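Local coordinates for protein UDP-glucose 4-epimerase (Brucella ovis, PDB 4WOK) that binds NAD and probably interconverts UDP-glucose and UDP-galactose by inverting the sugar at C4, at residues A[12-18]-A[78-84]; A[122-128]-A[173-179]; A[115-121]-A[169-173]; A[25-29]-A[184-190]. The protein carries 2 engineered substitutions. All blocks are in the same frame, centred on the assembly; numbering follows the deposited sequence.

Interaction 1: residues A[12-18]-A[78-84]. With NAD (nicotinamide-adenine-dinucleotide), chain B.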
# COMPACT_ATOMS: atom_id res chain seq x y z
N ASN A 12 -17.40 16.47 6.38
CA ASN A 12 -16.67 15.86 5.29
C ASN A 12 -15.18 15.72 5.58
O ASN A 12 -14.41 15.45 4.66
CB ASN A 12 -16.90 16.64 3.98
CG ASN A 12 -16.18 17.97 3.96
OD1 ASN A 12 -15.97 18.60 5.00
ND2 ASN A 12 -15.79 18.41 2.76
N ASN A 13 -14.77 15.87 6.84
CA ASN A 13 -13.36 15.58 7.20
C ASN A 13 -13.09 14.08 7.14
O ASN A 13 -13.88 13.28 7.66
CB ASN A 13 -13.02 16.10 8.60
CG ASN A 13 -13.02 17.61 8.68
OD1 ASN A 13 -12.63 18.30 7.73
ND2 ASN A 13 -13.45 18.13 9.83
N VAL A 14 -11.99 13.70 6.50
CA VAL A 14 -11.55 12.32 6.49
C VAL A 14 -10.14 12.30 7.04
O VAL A 14 -9.27 13.01 6.55
CB VAL A 14 -11.62 11.70 5.07
CG1 VAL A 14 -10.97 10.32 5.04
CG2 VAL A 14 -13.09 11.61 4.63
N LEU A 15 -9.93 11.54 8.11
CA LEU A 15 -8.62 11.50 8.75
C LEU A 15 -7.73 10.49 8.02
O LEU A 15 -8.03 9.30 7.98
CB LEU A 15 -8.74 11.15 10.23
CG LEU A 15 -7.43 11.21 11.01
CD1 LEU A 15 -6.99 12.67 11.15
CD2 LEU A 15 -7.62 10.55 12.37
N VAL A 16 -6.65 10.97 7.44
CA VAL A 16 -5.74 10.11 6.70
C VAL A 16 -4.48 9.93 7.52
O VAL A 16 -3.58 10.77 7.52
CB VAL A 16 -5.41 10.68 5.31
CG1 VAL A 16 -4.61 9.67 4.51
CG2 VAL A 16 -6.72 11.05 4.57
N VAL A 17 -4.46 8.83 8.25
CA VAL A 17 -3.37 8.50 9.13
C VAL A 17 -2.23 7.89 8.29
O VAL A 17 -2.45 6.92 7.58
CB VAL A 17 -3.85 7.55 10.23
CG1 VAL A 17 -2.75 7.26 11.18
CG2 VAL A 17 -5.03 8.19 10.99
N GLY A 18 -1.03 8.46 8.36
CA GLY A 18 0.02 8.08 7.43
C GLY A 18 -0.12 8.82 6.11
O GLY A 18 0.47 8.44 5.09
N VAL A 78 -15.55 11.62 9.26
CA VAL A 78 -16.57 10.66 8.85
C VAL A 78 -15.96 9.29 8.60
O VAL A 78 -16.68 8.29 8.53
CB VAL A 78 -17.32 11.12 7.59
CG1 VAL A 78 -17.88 12.51 7.79
CG2 VAL A 78 -16.38 11.08 6.39
N ALA A 79 -14.64 9.24 8.45
CA ALA A 79 -13.93 7.98 8.27
C ALA A 79 -12.46 8.20 8.60
O ALA A 79 -11.96 9.32 8.53
CB ALA A 79 -14.07 7.46 6.84
N VAL A 80 -11.78 7.10 8.92
CA VAL A 80 -10.34 7.09 9.17
C VAL A 80 -9.70 6.10 8.21
O VAL A 80 -10.13 4.95 8.12
CB VAL A 80 -10.02 6.71 10.64
CG1 VAL A 80 -8.50 6.64 10.88
CG2 VAL A 80 -10.68 7.70 11.59
N ILE A 81 -8.69 6.55 7.46
CA ILE A 81 -7.93 5.65 6.60
C ILE A 81 -6.54 5.47 7.21
O ILE A 81 -5.83 6.45 7.45
CB ILE A 81 -7.82 6.19 5.18
CG1 ILE A 81 -9.20 6.66 4.68
CG2 ILE A 81 -7.29 5.10 4.25
CD1 ILE A 81 -9.17 7.20 3.27
N HIS A 82 -6.18 4.22 7.46
CA HIS A 82 -5.00 3.90 8.25
C HIS A 82 -3.89 3.38 7.34
O HIS A 82 -3.90 2.22 6.93
CB HIS A 82 -5.37 2.87 9.32
CG HIS A 82 -4.21 2.44 10.18
ND1 HIS A 82 -3.04 3.15 10.25
CD2 HIS A 82 -4.08 1.38 11.02
CE1 HIS A 82 -2.21 2.54 11.09
NE2 HIS A 82 -2.81 1.46 11.56
N PHE A 83 -2.95 4.26 7.01
CA PHE A 83 -1.75 3.90 6.24
C PHE A 83 -0.47 3.87 7.09
O PHE A 83 0.62 3.64 6.58
CB PHE A 83 -1.47 4.90 5.11
CG PHE A 83 -2.53 4.96 4.04
CD1 PHE A 83 -2.61 3.97 3.08
CD2 PHE A 83 -3.40 6.04 3.97
CE1 PHE A 83 -3.58 4.04 2.06
CE2 PHE A 83 -4.36 6.12 2.96
CZ PHE A 83 -4.44 5.12 2.01
N ALA A 84 -0.61 4.19 8.37
CA ALA A 84 0.56 4.49 9.20
C ALA A 84 1.21 3.21 9.69
O ALA A 84 0.86 2.67 10.72
CB ALA A 84 0.15 5.37 10.37
PA NAD B . 5.12 5.23 3.41
O1A NAD B . 6.15 4.92 4.48
O2A NAD B . 5.36 6.18 2.27
O5B NAD B . 3.81 5.97 4.28
C5B NAD B . 3.82 5.57 5.64
C4B NAD B . 3.34 6.83 6.41
O4B NAD B . 3.01 6.49 7.76
C3B NAD B . 4.57 7.74 6.41
O3B NAD B . 4.14 9.03 6.05
C2B NAD B . 5.03 7.67 7.89
O2B NAD B . 5.61 8.86 8.27
C1B NAD B . 3.66 7.45 8.62
N9A NAD B . 3.82 6.73 9.90
C8A NAD B . 4.52 5.53 10.16
N7A NAD B . 4.43 5.15 11.44
C5A NAD B . 3.64 6.14 12.03
C6A NAD B . 3.19 6.32 13.36
N6A NAD B . 3.53 5.41 14.33
N1A NAD B . 2.41 7.38 13.67
C2A NAD B . 2.11 8.26 12.66
N3A NAD B . 2.48 8.23 11.35
C4A NAD B . 3.25 7.13 11.08
O3 NAD B . 4.65 3.73 3.08
PN NAD B . 3.51 3.56 1.94
O1N NAD B . 2.69 4.75 1.53
O2N NAD B . 4.09 2.55 1.02
O5D NAD B . 2.35 2.43 2.56
C5D NAD B . 1.71 2.89 3.64
C4D NAD B . 0.66 1.83 3.97
O4D NAD B . 0.46 0.96 2.78
C3D NAD B . 1.19 0.90 5.08
O3D NAD B . 0.07 0.49 5.79
C2D NAD B . 1.77 -0.25 4.25
O2D NAD B . 1.79 -1.46 4.89
C1D NAD B . 0.62 -0.35 3.21
N1N NAD B . 1.10 -1.22 2.03
C2N NAD B . 2.03 -0.65 1.16
C3N NAD B . 2.49 -1.44 0.06
C7N NAD B . 3.49 -0.84 -0.89
O7N NAD B . 3.88 -1.49 -1.87
N7N NAD B . 3.96 0.43 -0.64
C4N NAD B . 2.00 -2.74 -0.09
C5N NAD B . 1.08 -3.27 0.80
C6N NAD B . 0.63 -2.50 1.88
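Five backbone hydrogen bonds join segments 12-18 and 78-84, whose strands 13-17 and 79-82 are neighbours in the parallel sheet of the Rossmann fold. Val78 N donates to Asn13 O (2.8 Å) and Leu15 N to Ala79 O (3.0 Å). Ile81 N then donates to Leu15 O (2.9 Å), Val17 N to Ile81 O (2.9 Å) and Phe83 N to Val17 O (2.8 Å). Leu15 and Val17 thus each bond, through N and O, two residues of the other segment that are two apart, as parallel pairing requires. The strand axes come within 4.8 Å and make an angle of 17°.

Apolar side chains fill both faces of the pair. On one face Val14 CG1 meets Ile81 CD1 at 4.0 Å and Val16 CG1 meets Phe83 CD2 at 3.9 Å; helix 22-33 packs there. On the other, Val17 CG2 lies 3.8 Å from Val80 CG1, under helix 96-116. The His82 ring, on this second face, hydrogen-bonds Thr107 through NE2.

The C-terminal ends of the strands open onto the cofactor. Gly18 has a positive phi, and a CB there would clash with Phe83 C and Ala84 N. Its bare CA lies 3.4 Å from NAD O4B, and Phe83 O approaches NAD C3D to 3.2 Å.

Interaction 2: residues A[122-128]-A[173-179]. With NAD (nicotinamide-adenine-dinucleotide), chain B.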
# COMPACT_ATOMS: atom_id res chain seq x y z
N VAL A 122 -13.39 2.70 9.71
CA VAL A 122 -11.94 2.53 9.53
C VAL A 122 -11.59 1.78 8.26
O VAL A 122 -12.05 0.65 8.04
CB VAL A 122 -11.31 1.80 10.74
CG1 VAL A 122 -9.81 1.53 10.49
CG2 VAL A 122 -11.51 2.64 12.00
N ILE A 123 -10.79 2.42 7.41
CA ILE A 123 -10.32 1.78 6.20
C ILE A 123 -8.85 1.43 6.43
O ILE A 123 -8.03 2.32 6.57
CB ILE A 123 -10.46 2.69 4.97
CG1 ILE A 123 -11.89 3.27 4.87
CG2 ILE A 123 -10.03 1.95 3.70
CD1 ILE A 123 -12.95 2.24 4.81
N PHE A 124 -8.55 0.14 6.47
CA PHE A 124 -7.23 -0.35 6.88
C PHE A 124 -6.41 -0.82 5.68
O PHE A 124 -6.85 -1.69 4.93
CB PHE A 124 -7.36 -1.50 7.87
CG PHE A 124 -6.03 -2.08 8.29
CD1 PHE A 124 -5.12 -1.31 9.00
CD2 PHE A 124 -5.68 -3.38 7.95
CE1 PHE A 124 -3.87 -1.84 9.38
CE2 PHE A 124 -4.43 -3.92 8.32
CZ PHE A 124 -3.53 -3.15 9.04
N SER A 125 -5.23 -0.24 5.49
CA SER A 125 -4.38 -0.65 4.39
C SER A 125 -3.59 -1.87 4.84
O SER A 125 -2.67 -1.77 5.64
CB SER A 125 -3.44 0.48 3.95
OG SER A 125 -3.49 0.67 2.53
N SER A 126 -3.97 -3.03 4.33
CA SER A 126 -3.36 -4.28 4.72
C SER A 126 -2.40 -4.73 3.62
O SER A 126 -1.96 -3.91 2.83
CB SER A 126 -4.43 -5.34 4.99
OG SER A 126 -3.87 -6.49 5.61
N SER A 127 -2.11 -6.02 3.56
CA SER A 127 -1.14 -6.54 2.60
C SER A 127 -1.48 -7.96 2.21
O SER A 127 -1.99 -8.71 3.03
CB SER A 127 0.28 -6.51 3.18
OG SER A 127 1.19 -7.16 2.30
N CYS A 128 -1.18 -8.33 0.97
CA CYS A 128 -1.34 -9.71 0.55
C CYS A 128 -0.23 -10.58 1.14
O CYS A 128 -0.23 -11.80 0.97
CB CYS A 128 -1.35 -9.82 -0.97
SG CYS A 128 -2.89 -9.27 -1.74
N TYR A 173 -15.49 -1.54 9.32
CA TYR A 173 -14.21 -1.45 8.63
C TYR A 173 -14.17 -2.13 7.29
O TYR A 173 -14.99 -2.98 6.98
CB TYR A 173 -13.09 -2.06 9.50
CG TYR A 173 -13.20 -3.55 9.65
CD1 TYR A 173 -14.00 -4.11 10.65
CD2 TYR A 173 -12.51 -4.41 8.81
CE1 TYR A 173 -14.10 -5.48 10.80
CE2 TYR A 173 -12.61 -5.78 8.94
CZ TYR A 173 -13.40 -6.31 9.95
OH TYR A 173 -13.50 -7.68 10.09
N VAL A 174 -13.15 -1.75 6.52
CA VAL A 174 -12.80 -2.41 5.28
C VAL A 174 -11.30 -2.59 5.33
O VAL A 174 -10.57 -1.61 5.53
CB VAL A 174 -13.18 -1.59 4.04
CG1 VAL A 174 -12.66 -2.26 2.76
CG2 VAL A 174 -14.69 -1.39 3.96
N ALA A 175 -10.84 -3.82 5.18
CA ALA A 175 -9.42 -4.10 5.10
C ALA A 175 -9.09 -4.30 3.63
O ALA A 175 -9.78 -5.05 2.94
CB ALA A 175 -9.04 -5.32 5.93
N LEU A 176 -8.05 -3.62 3.16
CA LEU A 176 -7.69 -3.70 1.75
C LEU A 176 -6.31 -4.33 1.59
O LEU A 176 -5.32 -3.81 2.10
CB LEU A 176 -7.72 -2.31 1.11
CG LEU A 176 -9.08 -1.60 1.12
CD1 LEU A 176 -8.94 -0.16 0.62
CD2 LEU A 176 -10.12 -2.35 0.28
N ARG A 177 -6.27 -5.46 0.89
CA ARG A 177 -5.05 -6.24 0.73
C ARG A 177 -4.50 -6.08 -0.69
O ARG A 177 -5.23 -6.22 -1.67
CB ARG A 177 -5.32 -7.73 1.02
CG ARG A 177 -5.96 -8.02 2.37
CD ARG A 177 -6.30 -9.51 2.50
NE ARG A 177 -6.95 -9.84 3.77
CZ ARG A 177 -7.85 -10.81 3.91
NH1 ARG A 177 -8.20 -11.55 2.86
NH2 ARG A 177 -8.39 -11.06 5.09
N TYR A 178 -3.20 -5.79 -0.79
CA TYR A 178 -2.57 -5.71 -2.10
C TYR A 178 -1.09 -6.00 -1.95
O TYR A 178 -0.56 -6.02 -0.83
CB TYR A 178 -2.80 -4.34 -2.75
CG TYR A 178 -2.50 -3.16 -1.83
CD1 TYR A 178 -3.44 -2.71 -0.90
CD2 TYR A 178 -1.28 -2.49 -1.92
CE1 TYR A 178 -3.16 -1.65 -0.07
CE2 TYR A 178 -1.00 -1.42 -1.10
CZ TYR A 178 -1.94 -1.00 -0.18
OH TYR A 178 -1.65 0.07 0.65
N PHE A 179 -0.41 -6.23 -3.08
CA PHE A 179 1.00 -6.60 -3.05
C PHE A 179 1.96 -5.41 -3.16
O PHE A 179 2.63 -5.05 -2.19
CB PHE A 179 1.31 -7.60 -4.16
CG PHE A 179 1.03 -9.04 -3.78
CD1 PHE A 179 1.82 -9.68 -2.83
CD2 PHE A 179 -0.01 -9.74 -4.37
CE1 PHE A 179 1.58 -11.00 -2.48
CE2 PHE A 179 -0.26 -11.06 -4.02
CZ PHE A 179 0.54 -11.69 -3.07
PA NAD B . 5.12 5.23 3.41
O1A NAD B . 6.15 4.92 4.48
O2A NAD B . 5.36 6.18 2.27
O5B NAD B . 3.81 5.97 4.28
C5B NAD B . 3.82 5.57 5.64
C4B NAD B . 3.34 6.83 6.41
O4B NAD B . 3.01 6.49 7.76
C3B NAD B . 4.57 7.74 6.41
O3B NAD B . 4.14 9.03 6.05
C2B NAD B . 5.03 7.67 7.89
O2B NAD B . 5.61 8.86 8.27
C1B NAD B . 3.66 7.45 8.62
N9A NAD B . 3.82 6.73 9.90
C8A NAD B . 4.52 5.53 10.16
N7A NAD B . 4.43 5.15 11.44
C5A NAD B . 3.64 6.14 12.03
C6A NAD B . 3.19 6.32 13.36
N6A NAD B . 3.53 5.41 14.33
N1A NAD B . 2.41 7.38 13.67
C2A NAD B . 2.11 8.26 12.66
N3A NAD B . 2.48 8.23 11.35
C4A NAD B . 3.25 7.13 11.08
O3 NAD B . 4.65 3.73 3.08
PN NAD B . 3.51 3.56 1.94
O1N NAD B . 2.69 4.75 1.53
O2N NAD B . 4.09 2.55 1.02
O5D NAD B . 2.35 2.43 2.56
C5D NAD B . 1.71 2.89 3.64
C4D NAD B . 0.66 1.83 3.97
O4D NAD B . 0.46 0.96 2.78
C3D NAD B . 1.19 0.90 5.08
O3D NAD B . 0.07 0.49 5.79
C2D NAD B . 1.77 -0.25 4.25
O2D NAD B . 1.79 -1.46 4.89
C1D NAD B . 0.62 -0.35 3.21
N1N NAD B . 1.10 -1.22 2.03
C2N NAD B . 2.03 -0.65 1.16
C3N NAD B . 2.49 -1.44 0.06
C7N NAD B . 3.49 -0.84 -0.89
O7N NAD B . 3.88 -1.49 -1.87
N7N NAD B . 3.96 0.43 -0.64
C4N NAD B . 2.00 -2.74 -0.09
C5N NAD B . 1.08 -3.27 0.80
C6N NAD B . 0.63 -2.50 1.88
O HOH W 1 3.07 -5.75 0.77
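Backbone hydrogen bonds form the frame. Val174 N donates to Val122 O (3.0 Å), Phe124 N to Val174 O (2.8 Å), Leu176 N to Phe124 O (2.9 Å) and Ser126 N to Leu176 O (2.7 Å). Further on, Cys128 N donates to Tyr178 O at 3.0 Å. This keeps the two segments together after strand 121-125 has ended.

Among side chains, Ser125 OG and Tyr178 OH share a hydrogen bond of 2.7 Å. Arg177 and Ser126 both reach Glu159 on helix 150-169. A water-mediated link runs from Ser127 OG (2.8 Å) through water 1 to the backbone Phe179 O (3.1 Å); Ser127 OG also bonds Ala129 N.

The strands are neighbours in the parallel Rossmann sheet, and their C-terminal ends line the nicotinamide half of the NAD pocket. Ser126 O lies 3.1 Å from NAD C6N, Phe179 O lies 3.2 Å from NAD C4N, and Tyr178 OH lies 3.1 Å from NAD O4D.

Apolar packing includes Ile123 CG2 against Leu176 CD1 at 3.9 Å, on the face near helix 236-251. Phe124 lies on the opposite face, against helix 150-169. Cys128 lies over the face of the Phe179 ring: its CB sits 3.3 Å from the ring centroid in a CH-pi contact, and its SG makes a sulfur-aromatic contact at 4.2 Å.

Interaction 3: residues A[115-121]-A[169-173]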
# COMPACT_ATOMS: atom_id res chain seq x y z
N ARG A 115 -12.83 4.10 18.91
CA ARG A 115 -13.99 3.68 19.71
C ARG A 115 -14.27 4.69 20.81
O ARG A 115 -15.45 4.90 21.17
CB ARG A 115 -13.81 2.28 20.30
CG ARG A 115 -12.77 2.18 21.44
CD ARG A 115 -12.55 0.74 21.87
NE ARG A 115 -11.42 0.60 22.79
CZ ARG A 115 -11.54 0.63 24.11
NH1 ARG A 115 -12.73 0.75 24.67
NH2 ARG A 115 -10.46 0.50 24.88
N LEU A 116 -13.23 5.33 21.34
CA LEU A 116 -13.43 6.25 22.46
C LEU A 116 -13.94 7.61 22.00
O LEU A 116 -14.32 8.45 22.81
CB LEU A 116 -12.13 6.42 23.26
CG LEU A 116 -11.62 5.13 23.93
CD1 LEU A 116 -10.22 5.35 24.51
CD2 LEU A 116 -12.61 4.65 25.01
N THR A 117 -13.98 7.84 20.69
CA THR A 117 -14.51 9.10 20.19
C THR A 117 -15.75 8.86 19.32
O THR A 117 -16.26 9.78 18.70
CB THR A 117 -13.44 9.89 19.40
OG1 THR A 117 -12.99 9.13 18.27
CG2 THR A 117 -12.22 10.21 20.30
N ARG A 118 -16.22 7.61 19.28
CA ARG A 118 -17.33 7.20 18.41
C ARG A 118 -17.00 7.56 16.97
O ARG A 118 -17.88 7.87 16.17
CB ARG A 118 -18.65 7.85 18.84
N THR A 119 -15.71 7.54 16.65
CA THR A 119 -15.29 7.69 15.27
C THR A 119 -15.38 6.32 14.63
O THR A 119 -14.66 5.41 15.00
CB THR A 119 -13.87 8.27 15.16
OG1 THR A 119 -13.86 9.60 15.69
CG2 THR A 119 -13.42 8.30 13.70
N GLN A 120 -16.26 6.16 13.66
CA GLN A 120 -16.75 4.83 13.33
C GLN A 120 -16.09 4.07 12.19
O GLN A 120 -15.89 2.86 12.29
CB GLN A 120 -18.25 4.91 13.02
CG GLN A 120 -19.09 4.21 14.05
CD GLN A 120 -18.94 2.70 13.98
OE1 GLN A 120 -18.20 2.17 13.15
NE2 GLN A 120 -19.66 2.00 14.86
N ASN A 121 -15.79 4.75 11.09
CA ASN A 121 -15.45 4.02 9.88
C ASN A 121 -13.95 3.91 9.59
O ASN A 121 -13.32 4.89 9.22
CB ASN A 121 -16.15 4.70 8.70
CG ASN A 121 -17.67 4.64 8.83
OD1 ASN A 121 -18.22 3.61 9.19
ND2 ASN A 121 -18.34 5.76 8.56
N TYR A 169 -17.14 -3.42 19.98
CA TYR A 169 -17.40 -1.99 20.02
C TYR A 169 -18.22 -1.50 18.84
O TYR A 169 -18.51 -0.31 18.76
CB TYR A 169 -16.09 -1.21 20.07
CG TYR A 169 -15.11 -1.74 21.11
CD1 TYR A 169 -15.42 -1.71 22.46
CD2 TYR A 169 -13.87 -2.23 20.73
CE1 TYR A 169 -14.52 -2.18 23.43
CE2 TYR A 169 -12.96 -2.70 21.69
CZ TYR A 169 -13.30 -2.67 23.03
OH TYR A 169 -12.40 -3.13 23.98
N GLY A 170 -18.56 -2.39 17.93
CA GLY A 170 -19.32 -1.99 16.75
C GLY A 170 -18.53 -1.16 15.75
O GLY A 170 -19.12 -0.43 14.94
N LEU A 171 -17.20 -1.24 15.78
CA LEU A 171 -16.43 -0.55 14.76
C LEU A 171 -16.74 -1.18 13.39
O LEU A 171 -16.97 -2.39 13.27
CB LEU A 171 -14.92 -0.58 15.08
CG LEU A 171 -14.45 0.21 16.32
CD1 LEU A 171 -12.91 0.23 16.47
CD2 LEU A 171 -15.00 1.64 16.37
N ARG A 172 -16.81 -0.32 12.38
CA ARG A 172 -17.06 -0.77 11.01
C ARG A 172 -15.81 -0.58 10.18
O ARG A 172 -15.13 0.45 10.31
CB ARG A 172 -18.23 -0.01 10.39
CG ARG A 172 -19.54 -0.18 11.16
CD ARG A 172 -20.73 0.46 10.44
NE ARG A 172 -20.59 1.90 10.30
CZ ARG A 172 -21.00 2.79 11.20
NH1 ARG A 172 -21.57 2.38 12.33
NH2 ARG A 172 -20.84 4.09 10.98
N TYR A 173 -15.49 -1.54 9.32
CA TYR A 173 -14.21 -1.45 8.63
C TYR A 173 -14.17 -2.13 7.29
O TYR A 173 -14.99 -2.98 6.98
CB TYR A 173 -13.09 -2.06 9.50
CG TYR A 173 -13.20 -3.55 9.65
CD1 TYR A 173 -14.00 -4.11 10.65
CD2 TYR A 173 -12.51 -4.41 8.81
CE1 TYR A 173 -14.10 -5.48 10.80
CE2 TYR A 173 -12.61 -5.78 8.94
CZ TYR A 173 -13.40 -6.31 9.95
OH TYR A 173 -13.50 -7.68 10.09
O HOH W 2 -21.30 5.55 8.52
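Arg115, near the end of helix 96-116, lays its guanidinium flat on the Tyr169 ring. The centres are 4.4 Å apart and the planes at 17°, an off-centre cation-pi stack. Arg115 CD adds a CH-pi contact 3.4 Å from the Tyr169 ring centroid. Asp112 forms a salt bridge with Arg115 from within its own helix. Arg118, with positive phi, is the C-prime residue of a Schellman motif that ends this helix. Thr119 O then passes 4.0 Å from Leu171 CD2.

Gln120 does most of the polar work. Its NE2 gives a very short hydrogen bond to Gly170 O (2.5 Å). Arg172 N makes weak bonds to both Gln120 OE1 (3.0 Å) and Gln120 O (3.3 Å). The amide carbon Gln120 CD also lies over one face of the Arg172 guanidinium.

Asn121 begins its strand and pairs in parallel with Arg172. Asn121 OD1 takes weak hydrogen bonds from Arg172 NE (3.1 Å) and Arg172 NH2 (3.2 Å). Asn121 ND2 donates to Val78 O and to water 2, which Arg172 NH2 also bonds weakly.

The contact lies at the N-terminal ends of two interior strands of the Rossmann sheet. It joins two helix-to-strand turns, from helix 96-116 into strand 121-125 and from helix 150-169 into strand 172-177.

Interaction 4: residues A[25-29]-A[184-190]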
# COMPACT_ATOMS: atom_id res chain seq x y z
N SER A 25 -0.63 10.13 0.69
CA SER A 25 -0.70 11.45 0.07
C SER A 25 -1.50 11.39 -1.23
O SER A 25 -2.29 12.30 -1.51
CB SER A 25 0.70 12.03 -0.20
OG SER A 25 1.46 11.22 -1.09
N HIS A 26 -1.33 10.32 -2.01
CA HIS A 26 -2.15 10.16 -3.22
C HIS A 26 -3.64 10.05 -2.87
O HIS A 26 -4.51 10.53 -3.62
CB HIS A 26 -1.71 8.94 -4.02
CG HIS A 26 -0.49 9.17 -4.86
ND1 HIS A 26 0.78 9.12 -4.34
CD2 HIS A 26 -0.35 9.46 -6.18
CE1 HIS A 26 1.66 9.37 -5.30
NE2 HIS A 26 1.00 9.58 -6.42
N THR A 27 -3.92 9.40 -1.75
CA THR A 27 -5.30 9.21 -1.32
C THR A 27 -5.89 10.53 -0.82
O THR A 27 -7.06 10.83 -1.10
CB THR A 27 -5.37 8.13 -0.23
OG1 THR A 27 -4.90 6.90 -0.79
CG2 THR A 27 -6.82 7.96 0.28
N ALA A 28 -5.09 11.32 -0.11
CA ALA A 28 -5.51 12.66 0.30
C ALA A 28 -5.85 13.54 -0.92
O ALA A 28 -6.87 14.23 -0.94
CB ALA A 28 -4.43 13.32 1.15
N LYS A 29 -4.97 13.53 -1.92
CA LYS A 29 -5.24 14.26 -3.17
C LYS A 29 -6.58 13.85 -3.77
O LYS A 29 -7.38 14.70 -4.18
CB LYS A 29 -4.10 14.03 -4.18
CG LYS A 29 -4.32 14.67 -5.55
CD LYS A 29 -3.07 14.52 -6.43
CE LYS A 29 -3.10 15.41 -7.66
NZ LYS A 29 -3.97 14.85 -8.73
N ALA A 184 2.91 6.64 -10.06
CA ALA A 184 2.79 7.91 -9.35
C ALA A 184 1.67 8.69 -10.01
O ALA A 184 1.17 8.30 -11.07
CB ALA A 184 4.10 8.69 -9.39
N ASP A 185 1.26 9.79 -9.37
CA ASP A 185 0.15 10.59 -9.89
C ASP A 185 0.39 10.96 -11.36
O ASP A 185 1.50 11.34 -11.73
CB ASP A 185 -0.05 11.87 -9.07
CG ASP A 185 -1.17 12.72 -9.63
OD1 ASP A 185 -2.34 12.36 -9.40
OD2 ASP A 185 -0.87 13.72 -10.33
N ILE A 186 -0.65 10.84 -12.18
CA ILE A 186 -0.48 11.04 -13.63
C ILE A 186 0.08 12.44 -13.97
O ILE A 186 0.81 12.60 -14.96
CB ILE A 186 -1.81 10.83 -14.38
CG1 ILE A 186 -1.61 10.99 -15.90
CG2 ILE A 186 -2.87 11.78 -13.89
CD1 ILE A 186 -0.71 9.95 -16.51
N ASP A 187 -0.20 13.43 -13.13
CA ASP A 187 0.19 14.79 -13.46
C ASP A 187 1.59 15.16 -12.99
O ASP A 187 2.04 16.29 -13.18
CB ASP A 187 -0.84 15.77 -12.90
CG ASP A 187 -2.10 15.81 -13.75
OD1 ASP A 187 -1.97 15.72 -15.00
OD2 ASP A 187 -3.22 15.90 -13.20
N GLY A 188 2.30 14.20 -12.39
CA GLY A 188 3.73 14.34 -12.17
C GLY A 188 4.26 15.06 -10.94
O GLY A 188 5.48 15.11 -10.76
N GLU A 189 3.40 15.61 -10.09
CA GLU A 189 3.89 16.38 -8.94
C GLU A 189 3.91 15.63 -7.61
O GLU A 189 4.22 16.22 -6.57
CB GLU A 189 3.06 17.65 -8.75
CG GLU A 189 3.11 18.63 -9.91
CD GLU A 189 2.33 19.90 -9.62
OE1 GLU A 189 2.09 20.20 -8.43
OE2 GLU A 189 1.94 20.59 -10.59
N LEU A 190 3.58 14.34 -7.62
CA LEU A 190 3.55 13.56 -6.38
C LEU A 190 4.12 12.17 -6.62
O LEU A 190 3.65 11.44 -7.49
CB LEU A 190 2.12 13.47 -5.85
CG LEU A 190 1.86 13.09 -4.40
CD1 LEU A 190 2.44 14.13 -3.43
CD2 LEU A 190 0.36 12.90 -4.18
O HOH W 3 -3.75 17.23 -10.51
O HOH W 4 -3.83 14.63 -11.17
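The first helix of the Rossmann fold, 22-33, here meets the loop that leads toward the zinc site formed by Glu192, His194, Glu197 and His199. The contact packs the outer side of the helix against a turn of that loop. It touches neither the metal nor NAD.

Lys29 NZ forms a salt bridge with Asp185 OD1 at 3.1 Å. Two waters widen it. Water 3 links Lys29 NZ to Asp187 OD2, with both distances 3.0 Å. Water 4 lies 2.5 Å from Lys29 NZ and accepts its hydrogen bond.

His26 reaches the backbone of the same loop. Asp185 N makes a weak hydrogen bond to His26 NE2 (3.0 Å), while ND1 of the histidine bonds Phe22 O one helical turn back. Leu190 CD2 sits over the His26 ring, 3.8 Å from its centroid and 7° off the normal, in a CH-pi contact. Leu190 CD2 also lies 3.7 Å from Ser25 OG, which hydrogen-bonds Gly21 O, and 4.4 Å from Lys29 CD. Ser25, His26 and Lys29 therefore share one side of the helix, and Leu190 fits among them. Trp54 touches both Lys29 and Leu190.

The loop has its own internal bonds. Gly188 N bonds Asp185 O (3.0 Å), closing a type I beta turn from Asp185 to Gly188. Asp187 N bonds Asp185 OD2 (2.9 Å), which makes an Asx turn at its start.

In the fold
From the N terminus, strand 13-17 pairs with strand 79-82 in interaction 1, closing a loop that contains helix 22-33. Interaction 4 starts on that helix and crosses interaction 1; its long loop runs to 184-190 and encloses interactions 2 and 3. Those two follow interaction 1 along the chain and cross each other. They share Tyr173 and the strand pair 121-125 and 172-177: interaction 3 holds its start, interaction 2 carries it to the cofactor. Val80 and His82 join interaction 1 to this pair through backbone hydrogen bonds with Ile123. Interactions 1 and 2 both touch NAD. Thr27 packs on Phe83, linking interaction 4 to interaction 1.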